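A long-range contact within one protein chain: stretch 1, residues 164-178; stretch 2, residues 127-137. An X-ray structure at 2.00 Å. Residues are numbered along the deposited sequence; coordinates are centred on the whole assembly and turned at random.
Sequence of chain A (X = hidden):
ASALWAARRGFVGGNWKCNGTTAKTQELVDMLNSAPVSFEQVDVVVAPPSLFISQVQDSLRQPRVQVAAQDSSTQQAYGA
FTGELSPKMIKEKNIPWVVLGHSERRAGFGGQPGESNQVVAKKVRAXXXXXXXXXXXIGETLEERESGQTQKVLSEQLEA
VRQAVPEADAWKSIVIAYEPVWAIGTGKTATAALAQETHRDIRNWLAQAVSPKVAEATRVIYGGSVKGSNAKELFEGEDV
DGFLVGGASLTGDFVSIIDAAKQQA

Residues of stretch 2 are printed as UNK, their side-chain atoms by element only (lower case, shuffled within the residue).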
# COMPACT_ATOMS: atom_id res chain seq x y z
N ALA A 164 18.04 2.06 -14.19
CA ALA A 164 17.82 1.03 -13.19
C ALA A 164 17.67 -0.39 -13.78
O ALA A 164 17.92 -1.36 -13.08
CB ALA A 164 16.60 1.35 -12.38
N VAL A 165 17.19 -0.49 -15.01
CA VAL A 165 17.04 -1.76 -15.70
C VAL A 165 17.80 -1.65 -17.06
O VAL A 165 17.16 -1.53 -18.13
CB VAL A 165 15.56 -2.06 -15.95
CG1 VAL A 165 15.42 -3.53 -16.32
CG2 VAL A 165 14.72 -1.76 -14.73
N PRO A 166 19.14 -1.67 -17.03
CA PRO A 166 19.88 -1.55 -18.27
C PRO A 166 19.88 -2.85 -19.13
O PRO A 166 20.26 -2.79 -20.28
CB PRO A 166 21.30 -1.21 -17.81
CG PRO A 166 21.41 -1.81 -16.41
CD PRO A 166 20.02 -1.63 -15.85
N GLU A 167 19.51 -3.98 -18.59
CA GLU A 167 19.49 -5.22 -19.38
C GLU A 167 18.23 -5.31 -20.21
O GLU A 167 17.12 -5.31 -19.65
CB GLU A 167 19.56 -6.47 -18.48
CG GLU A 167 20.50 -7.52 -19.00
CD GLU A 167 20.05 -8.94 -18.70
OE1 GLU A 167 19.01 -9.16 -17.99
OE2 GLU A 167 20.76 -9.81 -19.24
N ALA A 168 18.42 -5.49 -21.50
CA ALA A 168 17.28 -5.51 -22.44
C ALA A 168 16.34 -6.70 -22.18
O ALA A 168 15.13 -6.56 -22.35
CB ALA A 168 17.78 -5.52 -23.91
N ASP A 169 16.89 -7.85 -21.77
CA ASP A 169 16.04 -9.03 -21.57
C ASP A 169 14.95 -8.80 -20.51
O ASP A 169 13.86 -9.38 -20.62
CB ASP A 169 16.88 -10.25 -21.10
CG ASP A 169 16.02 -11.55 -21.01
OD1 ASP A 169 15.43 -11.92 -22.07
OD2 ASP A 169 15.88 -12.15 -19.88
N ALA A 170 15.24 -7.97 -19.49
CA ALA A 170 14.28 -7.75 -18.41
C ALA A 170 12.99 -7.07 -18.90
O ALA A 170 11.89 -7.28 -18.33
CB ALA A 170 14.95 -6.96 -17.28
N TRP A 171 13.14 -6.26 -19.97
CA TRP A 171 12.06 -5.51 -20.54
C TRP A 171 10.97 -6.38 -21.19
O TRP A 171 9.88 -5.85 -21.51
CB TRP A 171 12.58 -4.47 -21.56
CG TRP A 171 13.23 -3.31 -20.88
CD1 TRP A 171 14.41 -3.33 -20.23
CD2 TRP A 171 12.73 -1.99 -20.78
NE1 TRP A 171 14.67 -2.09 -19.73
CE2 TRP A 171 13.66 -1.24 -20.05
CE3 TRP A 171 11.57 -1.37 -21.21
CZ2 TRP A 171 13.50 0.10 -19.75
CZ3 TRP A 171 11.40 -0.01 -20.97
CH2 TRP A 171 12.33 0.70 -20.19
N LYS A 172 11.23 -7.70 -21.38
CA LYS A 172 10.19 -8.62 -21.82
C LYS A 172 8.90 -8.59 -21.03
O LYS A 172 7.81 -8.80 -21.58
CB LYS A 172 10.70 -10.05 -21.91
CG LYS A 172 10.98 -10.75 -20.58
CD LYS A 172 11.94 -11.95 -20.86
CE LYS A 172 11.94 -13.14 -19.93
NZ LYS A 172 12.05 -12.61 -18.59
N SER A 173 9.00 -8.32 -19.74
CA SER A 173 7.83 -8.36 -18.84
C SER A 173 7.32 -6.97 -18.48
O SER A 173 6.65 -6.82 -17.44
CB SER A 173 8.27 -9.10 -17.59
OG SER A 173 8.68 -10.41 -17.89
N ILE A 174 7.62 -5.96 -19.30
CA ILE A 174 7.07 -4.61 -19.20
C ILE A 174 6.02 -4.33 -20.28
O ILE A 174 6.20 -4.73 -21.41
CB ILE A 174 8.18 -3.55 -19.29
CG1 ILE A 174 9.02 -3.58 -17.98
CG2 ILE A 174 7.66 -2.16 -19.53
CD1 ILE A 174 10.21 -2.70 -18.03
N VAL A 175 4.91 -3.72 -19.86
CA VAL A 175 3.90 -3.07 -20.70
C VAL A 175 3.93 -1.61 -20.32
O VAL A 175 3.96 -1.28 -19.15
CB VAL A 175 2.51 -3.66 -20.41
CG1 VAL A 175 1.40 -2.78 -20.99
CG2 VAL A 175 2.42 -5.09 -20.97
N ILE A 176 4.00 -0.70 -21.27
CA ILE A 176 4.06 0.73 -20.99
C ILE A 176 2.63 1.30 -21.13
O ILE A 176 1.95 1.07 -22.15
CB ILE A 176 4.99 1.44 -21.99
CG1 ILE A 176 6.42 0.96 -21.75
CG2 ILE A 176 4.91 3.00 -21.81
CD1 ILE A 176 7.46 1.59 -22.63
N ALA A 177 2.17 2.01 -20.10
CA ALA A 177 0.88 2.68 -20.15
C ALA A 177 1.12 4.18 -20.31
O ALA A 177 1.71 4.80 -19.43
CB ALA A 177 0.05 2.42 -18.91
N TYR A 178 0.71 4.71 -21.45
CA TYR A 178 0.86 6.13 -21.72
C TYR A 178 -0.45 6.75 -21.28
O TYR A 178 -1.49 6.51 -21.93
CB TYR A 178 1.14 6.42 -23.20
CG TYR A 178 1.00 7.89 -23.50
CD1 TYR A 178 1.76 8.81 -22.82
CD2 TYR A 178 0.08 8.35 -24.44
CE1 TYR A 178 1.56 10.18 -23.02
CE2 TYR A 178 -0.11 9.71 -24.65
CZ TYR A 178 0.64 10.63 -23.94
OH TYR A 178 0.50 11.98 -24.09
N UNK A 127 10.69 -5.25 -8.85
CA UNK A 127 9.58 -6.08 -9.31
C UNK A 127 10.05 -7.11 -10.34
O UNK A 127 9.75 -8.32 -10.25
c UNK A 127 8.49 -5.20 -9.87
N UNK A 128 10.79 -6.62 -11.35
CA UNK A 128 11.31 -7.52 -12.39
C UNK A 128 12.28 -8.53 -11.84
O UNK A 128 12.25 -9.71 -12.23
c UNK A 128 10.00 -6.51 -15.04
c UNK A 128 11.12 -5.74 -14.31
c UNK A 128 11.96 -6.69 -13.50
c UNK A 128 12.03 -4.92 -15.24
N UNK A 129 13.17 -8.11 -10.93
CA UNK A 129 14.08 -9.05 -10.23
C UNK A 129 13.32 -10.19 -9.56
O UNK A 129 13.84 -11.25 -9.46
c UNK A 129 16.03 -7.49 -9.64
o UNK A 129 16.40 -7.48 -10.84
n UNK A 129 16.61 -6.72 -8.69
c UNK A 129 14.91 -8.40 -9.13
N UNK A 130 12.11 -9.96 -9.06
CA UNK A 130 11.34 -11.03 -8.40
C UNK A 130 10.37 -11.75 -9.35
O UNK A 130 9.47 -12.43 -8.87
c UNK A 130 11.48 -9.96 -6.11
o UNK A 130 13.29 -10.69 -4.81
c UNK A 130 10.58 -10.46 -7.21
c UNK A 130 12.23 -11.05 -5.36
o UNK A 130 11.77 -12.23 -5.29
N UNK A 131 10.54 -11.61 -10.66
CA UNK A 131 9.68 -12.33 -11.61
C UNK A 131 8.28 -11.75 -11.88
O UNK A 131 7.51 -12.41 -12.54
N UNK A 132 8.00 -10.51 -11.46
CA UNK A 132 6.72 -9.91 -11.79
C UNK A 132 6.73 -9.31 -13.18
O UNK A 132 7.81 -8.99 -13.71
c UNK A 132 5.94 -8.08 -8.44
c UNK A 132 6.33 -8.78 -10.80
c UNK A 132 6.09 -9.27 -9.34
c UNK A 132 4.83 -10.18 -9.28
N UNK A 133 5.55 -9.21 -13.79
CA UNK A 133 5.32 -8.30 -14.92
C UNK A 133 4.78 -6.95 -14.43
O UNK A 133 4.10 -6.87 -13.43
o UNK A 133 4.97 -10.05 -16.50
c UNK A 133 4.36 -8.94 -15.92
N UNK A 134 5.11 -5.89 -15.15
CA UNK A 134 4.91 -4.51 -14.71
C UNK A 134 4.15 -3.72 -15.77
O UNK A 134 4.55 -3.72 -16.94
c UNK A 134 7.04 -4.57 -13.38
c UNK A 134 6.12 -2.35 -14.22
c UNK A 134 6.28 -3.85 -14.52
N UNK A 135 3.09 -3.05 -15.37
CA UNK A 135 2.46 -2.00 -16.16
C UNK A 135 3.12 -0.68 -15.71
O UNK A 135 2.81 -0.17 -14.62
c UNK A 135 0.33 -3.31 -16.36
c UNK A 135 -1.13 -3.47 -15.87
c UNK A 135 0.32 -0.86 -16.75
c UNK A 135 0.95 -1.98 -15.95
N UNK A 136 4.06 -0.19 -16.52
CA UNK A 136 4.78 1.03 -16.21
C UNK A 136 4.08 2.26 -16.78
O UNK A 136 3.99 2.39 -18.00
c UNK A 136 6.21 0.95 -16.78
c UNK A 136 7.26 2.76 -15.41
c UNK A 136 7.04 2.24 -16.84
c UNK A 136 8.37 1.98 -17.51
N UNK A 137 3.63 3.16 -15.90
CA UNK A 137 2.88 4.35 -16.28
C UNK A 137 3.80 5.56 -16.51
O UNK A 137 4.69 5.83 -15.72
s UNK A 137 0.62 3.38 -14.89
c UNK A 137 1.80 4.70 -15.22

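Position 127 lies in the last turn of a helix and carries a single side-chain carbon, out of reach of stretch 1; one carbon and nothing more is alanine, Ala127. Its carbonyl oxygen accepts the backbone N of position 132 at 3.1 Å, which helps close the turn leaving the helix.

At position 128 four carbons fork at the second, and the CA-to-CB bond points toward stretch 1. One of the end carbons lies within reach of Val165, Ala170 and Ile174, and the other approaches Ser173. This is leucine, and Leu128, with chi1 m and chi2 t, packs against the loop at Val165, the 3-10 segment at Ala170 and the start of the strand at Ile174: its CD1 lies 3.8 Å from Val165 CG1, 4.1 Å from Ala170 CB and 4.0 Å from Ile174 CD1, while its CD2 approaches Ser173 CB at 4.0 Å.

Position 129 has two carbons, the second bearing one oxygen and one nitrogen, an amide on a short stem that makes no contact with stretch 1. It is asparagine, Asn129. Position 130, the first to leave helical backbone angles, has three carbons with two oxygens on the third; this carboxylate is glutamate, and Glu130 is likewise out of reach.

No side-chain atom exists at position 131. The phi/psi of 80/12° would jam a CB against the carbonyl oxygen of Glu130, so glycine suits the turn, and Gly131 N donates to Leu128 O at 3.0 Å. Four carbons forked at the second recur at position 132, but here CA-to-CB points away from stretch 1. The residue is a second leucine, Leu132, which meets the partner through its backbone, its O lying 3.9 Å from Ser173 CB.

The strand begins at position 133, where one carbon is followed by one oxygen that sits 3.6 Å from Ser173 CB, a contact without a hydrogen bond: serine, Ser133. Position 134 has one carbon carrying two more, and its CB is 4.4 Å from Ile174 CG1, on the same face of the sheet; this is valine, Val134.

At position 135 four carbons fork at the first, one arm two carbons long, and the side chain turns to the other face, where the one-carbon arm packs 3.9 Å from Ala177 CB. This defines isoleucine, Ile135, and the arm is its CG2. Position 136 returns to the face of Val134 with four carbons forked at the second, its CB 4.4 Å from Ile174 CG2; it is a leucine, Leu136, whose chi1 is t and chi2 p. At position 137 one carbon precedes a sulfur, which rests 4.2 Å from Ala177 CB, on the face of Ile135, giving cysteine, Cys137.

The contact is a parallel strand pairing extended by the apolar packing of Leu128, which ties the helix end to Val165, Ala170, Ser173 and the first strand residue, Ile174. Four backbone hydrogen bonds alternate across the pairing: Val134 N to Ser173 O (2.9 Å), Val175 N to Val134 O (2.9 Å), Leu136 N to Val175 O (2.8 Å) and Ala177 N to Leu136 O (2.8 Å). They fix the register, so that side chains of paired residues emerge on the same face.

Stretch 2 127-137: ALNEGLSVILC
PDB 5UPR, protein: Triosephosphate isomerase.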